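Long-range contact in dipeptide Epimerase (Enterococcus faecalis V583, PDB 3JVA), which belongs to the mandelate racemase/muconate lactonizing enzyme family, pairing an enolase-type N-terminal domain with a magnesium-binding TIM-barrel domain: residues N77-D89 / I102-A114. Numbering follows the deposited sequence.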
loop_
_atom_site.group_PDB
_atom_site.type_symbol
_atom_site.label_atom_id
_atom_site.label_comp_id
_atom_site.label_asym_id
_atom_site.label_seq_id
_atom_site.Cartn_x
_atom_site.Cartn_y
_atom_site.Cartn_z
ATOM N N ASN B 77 43.085 16.760 -10.056
ATOM C CA ASN B 77 42.789 18.176 -9.847
ATOM C C ASN B 77 41.844 18.249 -8.650
ATOM O O ASN B 77 40.844 17.538 -8.614
ATOM C CB ASN B 77 42.076 18.746 -11.073
ATOM C CG ASN B 77 41.936 20.251 -11.020
ATOM O OD1 ASN B 77 41.702 20.829 -9.957
ATOM N ND2 ASN B 77 42.062 20.897 -12.176
ATOM N N PRO B 78 42.149 19.099 -7.654
ATOM C CA PRO B 78 41.267 19.209 -6.484
ATOM C C PRO B 78 39.820 19.558 -6.850
ATOM O O PRO B 78 38.889 19.204 -6.129
ATOM C CB PRO B 78 41.941 20.300 -5.654
ATOM C CG PRO B 78 43.398 20.057 -5.929
ATOM C CD PRO B 78 43.400 19.849 -7.436
ATOM N N PHE B 79 39.633 20.261 -7.963
ATOM C CA PHE B 79 38.294 20.637 -8.413
ATOM C C PHE B 79 37.503 19.430 -8.899
ATOM O O PHE B 79 36.270 19.460 -8.956
ATOM C CB PHE B 79 38.386 21.677 -9.529
ATOM C CG PHE B 79 38.561 23.074 -9.024
ATOM C CD1 PHE B 79 37.476 23.772 -8.499
ATOM C CD2 PHE B 79 39.814 23.672 -9.015
ATOM C CE1 PHE B 79 37.641 25.052 -7.968
ATOM C CE2 PHE B 79 39.987 24.949 -8.485
ATOM C CZ PHE B 79 38.896 25.636 -7.960
ATOM N N ASN B 80 38.217 18.370 -9.255
ATOM C CA ASN B 80 37.566 17.153 -9.713
ATOM C C ASN B 80 37.125 16.391 -8.468
ATOM O O ASN B 80 37.567 15.261 -8.211
ATOM C CB ASN B 80 38.538 16.308 -10.536
ATOM C CG ASN B 80 37.839 15.207 -11.304
ATOM O OD1 ASN B 80 36.654 14.941 -11.092
ATOM N ND2 ASN B 80 38.574 14.554 -12.205
ATOM N N ILE B 81 36.251 17.023 -7.691
ATOM C CA ILE B 81 35.755 16.423 -6.456
ATOM C C ILE B 81 34.933 15.171 -6.776
ATOM O O ILE B 81 34.823 14.252 -5.958
ATOM C CB ILE B 81 34.914 17.460 -5.656
ATOM C CG1 ILE B 81 34.586 16.916 -4.263
ATOM C CG2 ILE B 81 33.638 17.806 -6.408
ATOM C CD1 ILE B 81 35.807 16.724 -3.367
ATOM N N GLU B 82 34.372 15.141 -7.980
ATOM C CA GLU B 82 33.587 14.005 -8.443
ATOM C C GLU B 82 34.478 12.765 -8.517
ATOM O O GLU B 82 34.125 11.705 -7.996
ATOM C CB GLU B 82 32.985 14.314 -9.822
ATOM C CG GLU B 82 31.824 15.309 -9.784
ATOM C CD GLU B 82 30.520 14.672 -9.334
ATOM O OE1 GLU B 82 29.901 13.942 -10.135
ATOM O OE2 GLU B 82 30.107 14.890 -8.177
ATOM N N LYS B 83 35.640 12.894 -9.153
ATOM C CA LYS B 83 36.547 11.754 -9.266
ATOM C C LYS B 83 37.226 11.440 -7.940
ATOM O O LYS B 83 37.436 10.276 -7.602
ATOM C CB LYS B 83 37.617 12.003 -10.338
ATOM C CG LYS B 83 38.561 10.819 -10.527
ATOM C CD LYS B 83 39.550 11.026 -11.678
ATOM C CE LYS B 83 40.496 9.828 -11.811
ATOM N NZ LYS B 83 41.433 9.941 -12.983
ATOM N N ILE B 84 37.570 12.472 -7.178
ATOM C CA ILE B 84 38.222 12.235 -5.905
ATOM C C ILE B 84 37.335 11.351 -5.021
ATOM O O ILE B 84 37.826 10.421 -4.387
ATOM C CB ILE B 84 38.576 13.578 -5.213
ATOM C CG1 ILE B 84 39.736 14.234 -5.975
ATOM C CG2 ILE B 84 38.972 13.341 -3.758
ATOM C CD1 ILE B 84 40.014 15.673 -5.594
ATOM N N HIS B 85 36.029 11.605 -5.002
ATOM C CA HIS B 85 35.147 10.773 -4.195
ATOM C C HIS B 85 34.977 9.413 -4.851
ATOM O O HIS B 85 34.832 8.402 -4.170
ATOM C CB HIS B 85 33.797 11.454 -3.987
ATOM C CG HIS B 85 33.777 12.368 -2.804
ATOM N ND1 HIS B 85 33.601 11.912 -1.515
ATOM C CD2 HIS B 85 33.974 13.704 -2.707
ATOM C CE1 HIS B 85 33.689 12.927 -0.675
ATOM N NE2 HIS B 85 33.915 14.027 -1.372
ATOM N N GLU B 86 35.021 9.389 -6.178
ATOM C CA GLU B 86 34.906 8.130 -6.908
ATOM C C GLU B 86 36.048 7.217 -6.466
ATOM O O GLU B 86 35.834 6.053 -6.125
ATOM C CB GLU B 86 35.020 8.386 -8.410
ATOM C CG GLU B 86 34.984 7.131 -9.262
ATOM C CD GLU B 86 35.173 7.446 -10.733
ATOM O OE1 GLU B 86 36.328 7.641 -11.165
ATOM O OE2 GLU B 86 34.160 7.518 -11.449
ATOM N N VAL B 87 37.263 7.760 -6.486
ATOM C CA VAL B 87 38.469 7.026 -6.095
ATOM C C VAL B 87 38.396 6.543 -4.649
ATOM O O VAL B 87 38.681 5.377 -4.358
ATOM C CB VAL B 87 39.729 7.908 -6.272
ATOM C CG1 VAL B 87 40.972 7.167 -5.799
ATOM C CG2 VAL B 87 39.877 8.298 -7.735
ATOM N N MET B 88 38.018 7.435 -3.738
ATOM C CA MET B 88 37.916 7.047 -2.333
ATOM C C MET B 88 36.872 5.951 -2.123
ATOM O O MET B 88 37.083 5.028 -1.334
ATOM C CB MET B 88 37.579 8.263 -1.463
ATOM C CG MET B 88 38.690 9.304 -1.431
ATOM S SD MET B 88 38.417 10.560 -0.163
ATOM C CE MET B 88 37.018 11.440 -0.841
ATOM N N ASP B 89 35.750 6.050 -2.829
ATOM C CA ASP B 89 34.690 5.055 -2.704
ATOM C C ASP B 89 35.101 3.696 -3.260
ATOM O O ASP B 89 34.646 2.667 -2.770
ATOM C CB ASP B 89 33.412 5.532 -3.404
ATOM C CG ASP B 89 32.726 6.667 -2.660
ATOM O OD1 ASP B 89 33.074 6.921 -1.484
ATOM O OD2 ASP B 89 31.830 7.297 -3.253
ATOM N N ILE B 102 40.006 14.284 3.338
ATOM C CA ILE B 102 40.455 14.558 1.976
ATOM C C ILE B 102 39.546 15.581 1.300
ATOM O O ILE B 102 40.017 16.526 0.664
ATOM C CB ILE B 102 40.439 13.284 1.104
ATOM C CG1 ILE B 102 41.495 12.287 1.596
ATOM C CG2 ILE B 102 40.660 13.650 -0.360
ATOM C CD1 ILE B 102 42.936 12.784 1.475
ATOM N N ASP B 103 38.239 15.388 1.429
ATOM C CA ASP B 103 37.288 16.293 0.793
ATOM C C ASP B 103 37.437 17.740 1.278
ATOM O O ASP B 103 37.518 18.664 0.472
ATOM C CB ASP B 103 35.860 15.811 1.039
ATOM C CG ASP B 103 35.119 16.693 2.007
ATOM O OD1 ASP B 103 35.153 16.397 3.221
ATOM O OD2 ASP B 103 34.530 17.697 1.560
ATOM N N ILE B 104 37.464 17.939 2.591
ATOM C CA ILE B 104 37.600 19.290 3.139
ATOM C C ILE B 104 38.862 19.980 2.597
ATOM O O ILE B 104 38.810 21.137 2.171
ATOM C CB ILE B 104 37.629 19.255 4.680
ATOM C CG1 ILE B 104 36.245 18.836 5.204
ATOM C CG2 ILE B 104 38.018 20.631 5.235
ATOM C CD1 ILE B 104 36.217 18.480 6.686
ATOM N N ALA B 105 39.987 19.273 2.608
ATOM C CA ALA B 105 41.232 19.838 2.096
ATOM C C ALA B 105 41.092 20.216 0.619
ATOM O O ALA B 105 41.654 21.217 0.178
ATOM C CB ALA B 105 42.382 18.851 2.293
ATOM N N CYS B 106 40.342 19.426 -0.146
ATOM C CA CYS B 106 40.140 19.735 -1.563
ATOM C C CYS B 106 39.304 20.997 -1.727
ATOM O O CYS B 106 39.593 21.831 -2.583
ATOM C CB CYS B 106 39.464 18.565 -2.286
ATOM S SG CYS B 106 40.561 17.152 -2.555
ATOM N N TYR B 107 38.254 21.142 -0.920
ATOM C CA TYR B 107 37.449 22.345 -1.018
ATOM C C TYR B 107 38.270 23.555 -0.570
ATOM O O TYR B 107 38.106 24.644 -1.110
ATOM C CB TYR B 107 36.168 22.229 -0.185
ATOM C CG TYR B 107 35.059 21.488 -0.896
ATOM C CD1 TYR B 107 34.861 20.123 -0.691
ATOM C CD2 TYR B 107 34.221 22.148 -1.796
ATOM C CE1 TYR B 107 33.857 19.432 -1.365
ATOM C CE2 TYR B 107 33.212 21.468 -2.477
ATOM C CZ TYR B 107 33.037 20.110 -2.256
ATOM O OH TYR B 107 32.037 19.435 -2.917
ATOM N N ASP B 108 39.164 23.363 0.400
ATOM C CA ASP B 108 40.004 24.471 0.865
ATOM C C ASP B 108 40.862 24.907 -0.324
ATOM O O ASP B 108 41.006 26.103 -0.596
ATOM C CB ASP B 108 40.886 24.021 2.036
ATOM C CG ASP B 108 41.664 25.172 2.667
ATOM O OD1 ASP B 108 41.281 26.343 2.461
ATOM O OD2 ASP B 108 42.651 24.903 3.381
ATOM N N LEU B 109 41.407 23.923 -1.043
ATOM C CA LEU B 109 42.234 24.195 -2.219
ATOM C C LEU B 109 41.427 24.889 -3.313
ATOM O O LEU B 109 41.942 25.765 -4.006
ATOM C CB LEU B 109 42.852 22.895 -2.763
ATOM C CG LEU B 109 44.098 22.380 -2.024
ATOM C CD1 LEU B 109 44.470 20.987 -2.525
ATOM C CD2 LEU B 109 45.261 23.360 -2.245
ATOM N N MET B 110 40.166 24.497 -3.483
ATOM C CA MET B 110 39.323 25.138 -4.487
ATOM C C MET B 110 39.193 26.630 -4.164
ATOM O O MET B 110 39.307 27.485 -5.047
ATOM C CB MET B 110 37.927 24.502 -4.511
ATOM C CG MET B 110 37.887 23.101 -5.098
ATOM S SD MET B 110 36.183 22.527 -5.275
ATOM C CE MET B 110 36.325 20.831 -4.628
ATOM N N GLY B 111 38.946 26.939 -2.895
ATOM C CA GLY B 111 38.811 28.332 -2.498
ATOM C C GLY B 111 40.107 29.100 -2.698
ATOM O O GLY B 111 40.105 30.239 -3.174
ATOM N N GLN B 112 41.223 28.475 -2.347
ATOM C CA GLN B 112 42.516 29.124 -2.494
ATOM C C GLN B 112 42.842 29.417 -3.956
ATOM O O GLN B 112 43.328 30.499 -4.275
ATOM C CB GLN B 112 43.605 28.272 -1.844
ATOM C CG GLN B 112 43.477 28.255 -0.325
ATOM C CD GLN B 112 44.599 27.516 0.358
ATOM O OE1 GLN B 112 45.774 27.758 0.082
ATOM N NE2 GLN B 112 44.247 26.618 1.270
ATOM N N LYS B 113 42.556 28.470 -4.846
ATOM C CA LYS B 113 42.824 28.671 -6.270
ATOM C C LYS B 113 41.896 29.728 -6.874
ATOM O O LYS B 113 42.325 30.545 -7.697
ATOM C CB LYS B 113 42.667 27.355 -7.036
ATOM C CG LYS B 113 42.979 27.456 -8.525
ATOM C CD LYS B 113 44.432 27.866 -8.766
ATOM C CE LYS B 113 44.787 27.807 -10.249
ATOM N NZ LYS B 113 46.182 28.267 -10.515
ATOM N N ALA B 114 40.626 29.708 -6.476
ATOM C CA ALA B 114 39.655 30.677 -6.978
ATOM C C ALA B 114 39.805 32.018 -6.254
ATOM O O ALA B 114 39.231 33.030 -6.673
ATOM C CB ALA B 114 38.225 30.139 -6.790
#
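The Phe79 ring lies against Met110, whose CG sits over one face, 3.7 Å from the ring centroid, a CH-pi contact. Met110 SD, 4.5 Å from the same Phe79 centroid, approaches obliquely as a Met-aromatic contact, while Lys113 CG and Asn77 OD1 meet the ring edge in plane. Met110 bends at its last torsion (chi3 -135°), which sets CE over the centre of one face of Tyr107, with Met110 CE 3.4 Å from Pro78 O. Ile81 crosses the hydroxyl end of Tyr107 at about a right angle; with CG1 anti to the backbone N (chi1 -171°), its branch reaches Tyr107 CE1. One face of His85 carries Met88 CE, and Asp103 CB approaches the imidazole obliquely, 3.6 Å from NE2 of His85.

Beyond the rings, Ile84 CD1 abuts Cys106 SG at 3.4 Å, Met88 SD rests on Ile102, and Pro78 packs on Leu109. Helix 81-89 and helix 102-114 run nearly antiparallel, at 165°, with axes 10.9 Å apart. An Asx turn at Asn77 and the N-cap Asn80, whose OD1 accepts from Lys83 N at 3.0 Å, shape the turn leading into helix 81-89.

The helix pair belongs to the enolase-type N-terminal domain, and its His85 and Asp103 side meets helix 271-284 of the barrel domain: His272 stacks on His85, and Asp103 OD2 accepts from Ile271 N. No hydrogen bond joins the two segments, so packing of aromatic, sulfur and aliphatic groups carries the contact; the buried His85 NE2, for which the model offers no partner, is probably a small cost of it.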